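Local coordinates for protein imidazolonepropionase (Unidentified, PDB 2Q09) that catalyses the hydrolytic opening of the imidazolone ring of imidazolone-5-propanoate to N-formimidoyl-L-glutamate, the third step of histidine degradation, at residues H242-N248 against D264-D270; I274-A278 against A304-V310; T289-L294 against G321-I325. One frame throughout, in Å; residues are numbered along the deposited sequence.

Contact 1: residues H242-N248 against D264-D270. With FE (Fe (III) ion), chain B; DI6 (3-[(4S)-2,5-dioxoimidazolidin-4-yl]propanoic acid), chain C.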
loop_
_atom_site.group_PDB
_atom_site.type_symbol
_atom_site.label_atom_id
_atom_site.label_comp_id
_atom_site.label_asym_id
_atom_site.label_seq_id
_atom_site.Cartn_x
_atom_site.Cartn_y
_atom_site.Cartn_z
ATOM N N HIS A 242 5.258 5.371 -9.627
ATOM C CA HIS A 242 5.119 6.632 -8.906
ATOM C C HIS A 242 4.948 7.651 -10.029
ATOM O O HIS A 242 5.933 8.097 -10.618
ATOM C CB HIS A 242 6.395 6.954 -8.121
ATOM C CG HIS A 242 6.513 6.228 -6.815
ATOM N ND1 HIS A 242 6.627 4.859 -6.722
ATOM C CD2 HIS A 242 6.573 6.701 -5.547
ATOM C CE1 HIS A 242 6.757 4.517 -5.449
ATOM N NE2 HIS A 242 6.729 5.615 -4.717
HETATM N N MSE A 243 3.706 8.019 -10.330
HETATM C CA MSE A 243 3.449 8.945 -11.429
HETATM C C MSE A 243 2.874 10.320 -11.108
HETATM O O MSE A 243 2.123 10.501 -10.144
HETATM C CB MSE A 243 2.521 8.281 -12.447
HETATM C CG MSE A 243 3.172 8.004 -13.788
HETATM SE SE MSE A 243 4.665 6.819 -13.594
HETATM C CE MSE A 243 3.686 5.199 -13.384
ATOM N N ASP A 244 3.249 11.281 -11.948
ATOM C CA ASP A 244 2.770 12.654 -11.852
ATOM C C ASP A 244 2.780 13.289 -10.466
ATOM O O ASP A 244 1.842 14.002 -10.102
ATOM C CB ASP A 244 1.353 12.731 -12.430
ATOM C CG ASP A 244 1.270 12.197 -13.851
ATOM O OD1 ASP A 244 2.101 12.608 -14.688
ATOM O OD2 ASP A 244 0.372 11.374 -14.134
ATOM N N GLN A 245 3.830 13.037 -9.692
ATOM C CA GLN A 245 3.921 13.622 -8.360
ATOM C C GLN A 245 4.449 15.058 -8.432
ATOM O O GLN A 245 3.949 15.943 -7.733
ATOM C CB GLN A 245 4.829 12.775 -7.459
ATOM C CG GLN A 245 4.969 13.303 -6.036
ATOM C CD GLN A 245 5.946 12.489 -5.198
ATOM O OE1 GLN A 245 6.850 11.847 -5.730
ATOM N NE2 GLN A 245 5.775 12.528 -3.880
ATOM N N LEU A 246 5.458 15.282 -9.277
ATOM C CA LEU A 246 6.051 16.610 -9.420
ATOM C C LEU A 246 5.760 17.242 -10.785
ATOM O O LEU A 246 5.766 18.465 -10.921
ATOM C CB LEU A 246 7.570 16.540 -9.193
ATOM C CG LEU A 246 8.063 15.936 -7.868
ATOM C CD1 LEU A 246 9.582 15.917 -7.846
ATOM C CD2 LEU A 246 7.517 16.733 -6.691
ATOM N N SER A 247 5.523 16.404 -11.792
ATOM C CA SER A 247 5.205 16.884 -13.134
ATOM C C SER A 247 4.635 15.740 -13.957
ATOM O O SER A 247 4.751 14.578 -13.579
ATOM C CB SER A 247 6.451 17.453 -13.829
ATOM O OG SER A 247 7.264 16.430 -14.368
ATOM N N ASN A 248 4.017 16.068 -15.085
ATOM C CA ASN A 248 3.432 15.047 -15.946
ATOM C C ASN A 248 4.323 14.781 -17.156
ATOM O O ASN A 248 4.569 15.677 -17.964
ATOM C CB ASN A 248 2.042 15.484 -16.423
ATOM C CG ASN A 248 1.247 14.337 -17.013
ATOM O OD1 ASN A 248 1.753 13.582 -17.839
ATOM N ND2 ASN A 248 -0.004 14.204 -16.594
ATOM N N ASP A 264 0.555 5.773 -8.755
ATOM C CA ASP A 264 0.474 6.455 -7.465
ATOM C C ASP A 264 0.992 7.895 -7.396
ATOM O O ASP A 264 1.979 8.239 -8.033
ATOM C CB ASP A 264 1.187 5.597 -6.413
ATOM C CG ASP A 264 0.807 4.116 -6.498
ATOM O OD1 ASP A 264 1.036 3.386 -5.515
ATOM O OD2 ASP A 264 0.298 3.665 -7.546
ATOM N N HIS A 265 0.313 8.706 -6.576
ATOM C CA HIS A 265 0.570 10.140 -6.352
ATOM C C HIS A 265 -0.398 10.925 -7.234
ATOM O O HIS A 265 -1.427 11.397 -6.755
ATOM C CB HIS A 265 2.024 10.516 -6.644
ATOM C CG HIS A 265 2.961 10.187 -5.523
ATOM N ND1 HIS A 265 2.843 10.754 -4.270
ATOM C CD2 HIS A 265 4.016 9.342 -5.461
ATOM C CE1 HIS A 265 3.788 10.271 -3.483
ATOM N NE2 HIS A 265 4.511 9.412 -4.178
ATOM N N LEU A 266 -0.063 11.080 -8.514
ATOM C CA LEU A 266 -0.954 11.732 -9.468
ATOM C C LEU A 266 -1.307 13.210 -9.302
ATOM O O LEU A 266 -2.287 13.665 -9.892
ATOM C CB LEU A 266 -2.257 10.926 -9.536
ATOM C CG LEU A 266 -2.249 9.482 -10.062
ATOM C CD1 LEU A 266 -0.945 8.776 -9.743
ATOM C CD2 LEU A 266 -3.419 8.737 -9.456
ATOM N N GLU A 267 -0.540 13.966 -8.522
ATOM C CA GLU A 267 -0.845 15.387 -8.351
ATOM C C GLU A 267 -1.059 16.083 -9.701
ATOM O O GLU A 267 -1.957 16.913 -9.845
ATOM C CB GLU A 267 0.284 16.108 -7.601
ATOM C CG GLU A 267 0.239 16.029 -6.071
ATOM C CD GLU A 267 0.467 14.635 -5.540
ATOM O OE1 GLU A 267 1.079 13.822 -6.259
ATOM O OE2 GLU A 267 0.051 14.358 -4.395
ATOM N N TYR A 268 -0.232 15.732 -10.684
ATOM C CA TYR A 268 -0.302 16.339 -12.016
ATOM C C TYR A 268 -0.944 15.490 -13.113
ATOM O O TYR A 268 -0.659 15.683 -14.295
ATOM C CB TYR A 268 1.108 16.745 -12.459
ATOM C CG TYR A 268 1.692 17.889 -11.663
ATOM C CD1 TYR A 268 1.493 19.211 -12.057
ATOM C CD2 TYR A 268 2.408 17.655 -10.487
ATOM C CE1 TYR A 268 1.993 20.277 -11.299
ATOM C CE2 TYR A 268 2.908 18.705 -9.722
ATOM C CZ TYR A 268 2.698 20.015 -10.134
ATOM O OH TYR A 268 3.182 21.061 -9.379
ATOM N N LEU A 269 -1.810 14.559 -12.740
ATOM C CA LEU A 269 -2.466 13.712 -13.733
ATOM C C LEU A 269 -3.407 14.556 -14.596
ATOM O O LEU A 269 -4.105 15.435 -14.092
ATOM C CB LEU A 269 -3.249 12.600 -13.039
ATOM C CG LEU A 269 -4.019 11.600 -13.907
ATOM C CD1 LEU A 269 -3.054 10.774 -14.746
ATOM C CD2 LEU A 269 -4.839 10.689 -13.001
ATOM N N ASP A 270 -3.414 14.288 -15.900
ATOM C CA ASP A 270 -4.260 15.025 -16.843
ATOM C C ASP A 270 -5.443 14.181 -17.341
ATOM O O ASP A 270 -5.507 12.981 -17.084
ATOM C CB ASP A 270 -3.425 15.475 -18.043
ATOM C CG ASP A 270 -2.821 14.307 -18.795
ATOM O OD1 ASP A 270 -2.679 14.405 -20.031
ATOM O OD2 ASP A 270 -2.476 13.294 -18.151
HETATM FE FE FE B . 6.214 5.974 -2.473
HETATM N N1 DI6 C . 8.311 9.953 -4.134
HETATM C C2 DI6 C . 8.299 10.210 -2.808
HETATM O O2 DI6 C . 7.684 11.092 -2.236
HETATM C C3 DI6 C . 9.216 9.142 -2.162
HETATM N N4 DI6 C . 9.670 8.368 -3.339
HETATM C C5 DI6 C . 9.092 8.905 -4.431
HETATM O O5 DI6 C . 9.255 8.479 -5.566
HETATM C C6 DI6 C . 10.371 9.796 -1.417
HETATM C C7 DI6 C . 11.307 8.778 -0.762
HETATM C C8 DI6 C . 12.487 9.386 0.011
HETATM O O9 DI6 C . 13.088 8.646 0.814
HETATM O O10 DI6 C . 12.820 10.585 -0.170
HETATM O O HOH W 1 6.375 8.407 -2.355
#
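Gln245 lies flat across one face of the His265 ring, amide and ring planes 20° apart, with NE2 3.0 Å from His265 CE1 and CG over the same ring in a CH-pi contact. Beyond CG the glutamine chain is extended, CG itself anti to the backbone N (chi1 -179°), which carries the amide out to the inhibitor. There both ends are used: Gln245 OE1 accepts from N1 of the inhibitor at 2.9 Å, and Gln245 NE2 donates almost straight to its O2 (175°). A side-chain amide suits this place because it carries an acceptor and a donor side by side, matching N1 and O2. The iron(III) is bound by His242 NE2 at 2.3 Å, while His265 NE2 hydrogen-bonds the water on the metal at 2.8 Å. His72, His74 and Asp317 complete the iron site, and Asp264 OD1 hydrogen-bonds His72 ND1, positioning it from the second shell.

The strand ends hold these groups in place through Met243 N to Asp264 O and Leu266 N to Met243 O. Where the strands stop, Asp244 O takes the N-H of Tyr268 at 2.8 Å, and Asn248 ND2 reaches Tyr268 O at 2.8 Å, plus Asp270 OD2 weakly. Tyr268 also lays its ring face against Leu246 O.

Strands 238-243 and 262-265 run parallel, joined through helix 251-257, which packs on Met243; Leu269 turns toward helix 271-280, and strand 283-286 flanks Asp264.

Contact 2: residues I274-A278 against A304-V310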
loop_
_atom_site.group_PDB
_atom_site.type_symbol
_atom_site.label_atom_id
_atom_site.label_comp_id
_atom_site.label_asym_id
_atom_site.label_seq_id
_atom_site.Cartn_x
_atom_site.Cartn_y
_atom_site.Cartn_z
ATOM N N ILE A 274 -6.346 10.152 -17.313
ATOM C CA ILE A 274 -7.512 9.669 -16.588
ATOM C C ILE A 274 -8.338 8.758 -17.488
ATOM O O ILE A 274 -8.824 7.715 -17.048
ATOM C CB ILE A 274 -8.382 10.846 -16.091
ATOM C CG1 ILE A 274 -7.617 11.627 -15.014
ATOM C CG2 ILE A 274 -9.709 10.331 -15.552
ATOM C CD1 ILE A 274 -8.387 12.783 -14.420
ATOM N N GLN A 275 -8.475 9.148 -18.749
ATOM C CA GLN A 275 -9.231 8.357 -19.711
ATOM C C GLN A 275 -8.562 7.000 -19.911
ATOM O O GLN A 275 -9.234 5.983 -20.052
ATOM C CB GLN A 275 -9.326 9.090 -21.055
ATOM C CG GLN A 275 -9.906 10.500 -20.979
ATOM C CD GLN A 275 -11.068 10.618 -20.009
ATOM O OE1 GLN A 275 -11.917 9.730 -19.919
ATOM N NE2 GLN A 275 -11.119 11.732 -19.290
ATOM N N ALA A 276 -7.229 6.994 -19.916
ATOM C CA ALA A 276 -6.471 5.763 -20.097
ATOM C C ALA A 276 -6.664 4.858 -18.893
ATOM O O ALA A 276 -6.850 3.652 -19.039
ATOM C CB ALA A 276 -4.991 6.082 -20.278
ATOM N N LEU A 277 -6.607 5.439 -17.697
ATOM C CA LEU A 277 -6.787 4.663 -16.479
ATOM C C LEU A 277 -8.168 4.019 -16.451
ATOM O O LEU A 277 -8.302 2.843 -16.130
ATOM C CB LEU A 277 -6.602 5.551 -15.241
ATOM C CG LEU A 277 -5.262 6.292 -15.135
ATOM C CD1 LEU A 277 -5.099 6.841 -13.725
ATOM C CD2 LEU A 277 -4.115 5.349 -15.463
ATOM N N ALA A 278 -9.193 4.795 -16.783
ATOM C CA ALA A 278 -10.566 4.301 -16.786
ATOM C C ALA A 278 -10.730 3.117 -17.731
ATOM O O ALA A 278 -11.375 2.127 -17.401
ATOM C CB ALA A 278 -11.526 5.421 -17.190
ATOM N N ALA A 304 -12.160 14.881 -11.132
ATOM C CA ALA A 304 -12.119 14.281 -12.465
ATOM C C ALA A 304 -12.032 12.756 -12.411
ATOM O O ALA A 304 -12.669 12.063 -13.212
ATOM C CB ALA A 304 -10.951 14.847 -13.266
ATOM N N LEU A 305 -11.247 12.229 -11.477
ATOM C CA LEU A 305 -11.122 10.781 -11.340
ATOM C C LEU A 305 -12.479 10.191 -10.976
ATOM O O LEU A 305 -12.853 9.123 -11.458
ATOM C CB LEU A 305 -10.104 10.422 -10.256
ATOM C CG LEU A 305 -8.629 10.632 -10.602
ATOM C CD1 LEU A 305 -7.787 10.419 -9.341
ATOM C CD2 LEU A 305 -8.200 9.653 -11.704
ATOM N N ARG A 306 -13.211 10.886 -10.116
ATOM C CA ARG A 306 -14.528 10.418 -9.726
ATOM C C ARG A 306 -15.465 10.430 -10.924
ATOM O O ARG A 306 -16.162 9.447 -11.183
ATOM C CB ARG A 306 -15.110 11.283 -8.608
ATOM C CG ARG A 306 -14.802 10.768 -7.228
ATOM C CD ARG A 306 -15.847 11.242 -6.232
ATOM N NE ARG A 306 -15.752 12.674 -5.982
ATOM C CZ ARG A 306 -15.259 13.205 -4.870
ATOM N NH1 ARG A 306 -14.813 12.423 -3.899
ATOM N NH2 ARG A 306 -15.222 14.522 -4.726
ATOM N N LYS A 307 -15.486 11.545 -11.652
ATOM C CA LYS A 307 -16.354 11.651 -12.819
ATOM C C LYS A 307 -16.096 10.534 -13.819
ATOM O O LYS A 307 -17.027 10.057 -14.467
ATOM C CB LYS A 307 -16.158 12.996 -13.507
ATOM C CG LYS A 307 -16.717 14.161 -12.719
ATOM C CD LYS A 307 -16.447 15.471 -13.429
ATOM C CE LYS A 307 -17.067 16.630 -12.680
ATOM N NZ LYS A 307 -16.651 17.938 -13.257
ATOM N N ALA A 308 -14.838 10.117 -13.941
ATOM C CA ALA A 308 -14.468 9.054 -14.878
ATOM C C ALA A 308 -14.636 7.661 -14.280
ATOM O O ALA A 308 -14.415 6.663 -14.959
ATOM C CB ALA A 308 -13.032 9.250 -15.357
ATOM N N GLY A 309 -15.021 7.591 -13.012
ATOM C CA GLY A 309 -15.223 6.297 -12.381
ATOM C C GLY A 309 -13.953 5.520 -12.076
ATOM O O GLY A 309 -13.993 4.303 -11.905
ATOM N N VAL A 310 -12.820 6.209 -12.006
ATOM C CA VAL A 310 -11.562 5.530 -11.707
ATOM C C VAL A 310 -11.506 5.251 -10.210
ATOM O O VAL A 310 -11.604 6.167 -9.397
ATOM C CB VAL A 310 -10.347 6.389 -12.104
ATOM C CG1 VAL A 310 -9.050 5.701 -11.677
ATOM C CG2 VAL A 310 -10.336 6.607 -13.605
#
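Ile274 meets four residues of 304-310, and apolar packing is the whole of the contact, with no hydrogen bond crossing between the segments. Its two branches work separately. CG1 stands anti to the carbonyl carbon (chi1 -67°), sending CD1 onto Ala304 CB at 3.5 Å, while CG2 presses on Ala308 CB, also at 3.5 Å. Both carbon pairs are tighter than usual van der Waals contact, and the small alanines let the branched side chain come this close. Ile274 CG1 also meets Leu305 CD2 at 3.9 Å, the two side chains passing at a slant. An alanine here is likely to open a gap between the helices, leaving the methyls of Ala304 and Ala308 and the tip of Leu305 without their partner.

A second apolar group gathers round Val310, whose CG2 approaches Leu277 CB at 4.2 Å and Ala278 CB at 4.0 Å. The same methyl lies beside backbone, 3.8 Å from Ala278 N, and a residue as slim as alanine at 278 allows the valine to come up to the helix.

Backbone bonds within 304-310 place the valine. Gly309 N bonds to Arg306 O at 2.8 Å and Val310 N to Leu305 O at 3.0 Å; Gly309 has positive phi (72°), a conformation that a residue without a side chain adopts easily.

This is a Schellman motif ending helix 302-307, and the contact as a whole is helix packing on the outside of the TIM barrel of the amidohydrolases, away from the metal and ligand sites.

Contact 3: residues T289-L294 against G321-I325. With DI6 (3-[(4S)-2,5-dioxoimidazolidin-4-yl]propanoic acid), chain C.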
loop_
_atom_site.group_PDB
_atom_site.type_symbol
_atom_site.label_atom_id
_atom_site.label_comp_id
_atom_site.label_asym_id
_atom_site.label_seq_id
_atom_site.Cartn_x
_atom_site.Cartn_y
_atom_site.Cartn_z
ATOM N N THR A 289 -0.513 11.813 2.718
ATOM C CA THR A 289 0.517 12.113 3.708
ATOM C C THR A 289 1.756 12.765 3.102
ATOM O O THR A 289 2.331 13.680 3.695
ATOM C CB THR A 289 0.921 10.845 4.482
ATOM O OG1 THR A 289 -0.245 10.296 5.111
ATOM C CG2 THR A 289 1.943 11.178 5.558
ATOM N N ALA A 290 2.161 12.300 1.922
ATOM C CA ALA A 290 3.322 12.872 1.244
ATOM C C ALA A 290 2.963 14.289 0.786
ATOM O O ALA A 290 3.805 15.193 0.776
ATOM C CB ALA A 290 3.712 12.007 0.034
ATOM N N PHE A 291 1.710 14.466 0.392
ATOM C CA PHE A 291 1.210 15.759 -0.064
ATOM C C PHE A 291 1.302 16.745 1.112
ATOM O O PHE A 291 1.730 17.900 0.957
ATOM C CB PHE A 291 -0.243 15.601 -0.508
ATOM C CG PHE A 291 -0.904 16.885 -0.912
ATOM C CD1 PHE A 291 -0.745 17.390 -2.197
ATOM C CD2 PHE A 291 -1.670 17.600 0.000
ATOM C CE1 PHE A 291 -1.333 18.589 -2.570
ATOM C CE2 PHE A 291 -2.272 18.811 -0.364
ATOM C CZ PHE A 291 -2.099 19.304 -1.654
ATOM N N TYR A 292 0.877 16.279 2.282
ATOM C CA TYR A 292 0.915 17.072 3.513
ATOM C C TYR A 292 2.347 17.476 3.905
ATOM O O TYR A 292 2.678 18.661 4.039
ATOM C CB TYR A 292 0.293 16.261 4.663
ATOM C CG TYR A 292 0.847 16.587 6.034
ATOM C CD1 TYR A 292 0.415 17.717 6.739
ATOM C CD2 TYR A 292 1.830 15.781 6.612
ATOM C CE1 TYR A 292 0.952 18.034 7.994
ATOM C CE2 TYR A 292 2.381 16.090 7.858
ATOM C CZ TYR A 292 1.942 17.211 8.542
ATOM O OH TYR A 292 2.496 17.521 9.762
ATOM N N PHE A 293 3.189 16.464 4.093
ATOM C CA PHE A 293 4.561 16.675 4.530
ATOM C C PHE A 293 5.415 17.507 3.583
ATOM O O PHE A 293 6.246 18.312 4.030
ATOM C CB PHE A 293 5.233 15.327 4.795
ATOM C CG PHE A 293 6.404 15.416 5.725
ATOM C CD1 PHE A 293 6.240 15.886 7.031
ATOM C CD2 PHE A 293 7.672 15.031 5.303
ATOM C CE1 PHE A 293 7.327 15.985 7.895
ATOM C CE2 PHE A 293 8.764 15.124 6.156
ATOM C CZ PHE A 293 8.589 15.599 7.460
ATOM N N LEU A 294 5.208 17.325 2.280
ATOM C CA LEU A 294 5.969 18.083 1.288
ATOM C C LEU A 294 5.398 19.495 1.132
ATOM O O LEU A 294 5.957 20.323 0.411
ATOM C CB LEU A 294 5.950 17.361 -0.064
ATOM C CG LEU A 294 6.885 16.152 -0.182
ATOM C CD1 LEU A 294 6.589 15.387 -1.472
ATOM C CD2 LEU A 294 8.331 16.629 -0.171
ATOM N N GLY A 321 11.659 9.809 3.825
ATOM C CA GLY A 321 11.857 11.111 3.222
ATOM C C GLY A 321 10.680 12.070 3.108
ATOM O O GLY A 321 10.809 13.244 3.462
ATOM N N THR A 322 9.536 11.585 2.627
ATOM C CA THR A 322 8.371 12.443 2.417
ATOM C C THR A 322 7.097 12.085 3.178
ATOM O O THR A 322 6.114 12.817 3.095
ATOM C CB THR A 322 8.008 12.482 0.931
ATOM O OG1 THR A 322 7.617 11.167 0.524
ATOM C CG2 THR A 322 9.209 12.920 0.088
ATOM N N ALA A 323 7.097 10.969 3.892
ATOM C CA ALA A 323 5.911 10.581 4.649
ATOM C C ALA A 323 6.296 9.691 5.825
ATOM O O ALA A 323 5.995 8.505 5.832
ATOM C CB ALA A 323 4.917 9.859 3.739
ATOM N N PRO A 324 6.965 10.266 6.836
ATOM C CA PRO A 324 7.414 9.549 8.035
ATOM C C PRO A 324 6.311 9.302 9.042
ATOM O O PRO A 324 6.540 9.433 10.236
ATOM C CB PRO A 324 8.505 10.467 8.590
ATOM C CG PRO A 324 7.954 11.827 8.262
ATOM C CD PRO A 324 7.474 11.651 6.838
ATOM N N ILE A 325 5.127 8.942 8.557
ATOM C CA ILE A 325 3.992 8.709 9.436
ATOM C C ILE A 325 3.465 7.291 9.287
ATOM O O ILE A 325 2.867 6.931 8.278
ATOM C CB ILE A 325 2.882 9.739 9.145
ATOM C CG1 ILE A 325 3.467 11.152 9.286
ATOM C CG2 ILE A 325 1.722 9.555 10.108
ATOM C CD1 ILE A 325 2.549 12.267 8.843
HETATM N N1 DI6 C . 8.311 9.953 -4.134
HETATM C C2 DI6 C . 8.299 10.210 -2.808
HETATM O O2 DI6 C . 7.684 11.092 -2.236
HETATM C C3 DI6 C . 9.216 9.142 -2.162
HETATM N N4 DI6 C . 9.670 8.368 -3.339
HETATM C C5 DI6 C . 9.092 8.905 -4.431
HETATM O O5 DI6 C . 9.255 8.479 -5.566
HETATM C C6 DI6 C . 10.371 9.796 -1.417
HETATM C C7 DI6 C . 11.307 8.778 -0.762
HETATM C C8 DI6 C . 12.487 9.386 0.011
HETATM O O9 DI6 C . 13.088 8.646 0.814
HETATM O O10 DI6 C . 12.820 10.585 -0.170
HETATM O O HOH W 2 0.057 8.439 7.053
#
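Ala290 and Ala323 bring the backbones nearest, their CA atoms 4.9 Å apart, and here Ala290 CA points its hydrogen almost straight at Thr322 O (3.4 Å, 171°). No conventional hydrogen bond joins the segments directly, and this buried carbonyl has no polar partner in the model; the C-H...O contact from Ala290 CA is a weak substitute, and Phe293 CB also packs on Thr322 O at 3.2 Å. Alanine at 290 suits the approach, since a methyl leaves the loop room to come close.

Phe293 throws its ring toward the loop, CG anti to the backbone N. Pro324 CD sits over one face of that ring in a CH-pi contact, 3.9 Å from the centroid and 18° off its normal, while Gly321 O lies at the ring edge. Proline suits this position because CD, bonded to the ring nitrogen, has somewhat polarised hydrogens to present to the aromatic face. Farther along, Thr289 CG2 is wedged between Ala323 CB and Ile325 CD1, and Ile325 CD1 also reaches Tyr292 CE2.

Thr322 meets both helix and ligand: OG1 donates to O2 of the inhibitor at 2.8 Å, and CG2 packs against Leu294 CD2 as well as against the inhibitor. OG1 lies between the backbone N and the carbonyl carbon (chi1 64°), which turns the hydroxyl to O2. Gly321 passes close to the propionate, and a CB there would collide with its O10.

Asn319 braces the loop by accepting from Thr322 N. Helix 288-293, which follows strand 283-286, is backed by helix 328-339 at Thr289 and Tyr292, and the 321-325 loop runs between strand 312-314 and that helix.

In the fold
Along the chain, contact 1 closes before the other two open, whereas contacts 2 and 3 interleave, their segments alternating. Contacts 1 and 3 have centres about 15 Å apart and share the inhibitor: His265 CE1 meets Ala290 CB and Gln245 NE2 meets Leu294 CD1, so elements at the ends of neighbouring barrel strands meet beside the inhibitor and form part of the pocket wall. Contact 2, centred about 14 Å from contact 1, lies on the outer helices and touches it through Leu269, whose side chain reaches Ile274, Leu277 and Leu305. Contacts 2 and 3 do not touch, with centres about 25 Å apart. Contact 1 thus links the catalytic end of the barrel to its helical outer layer.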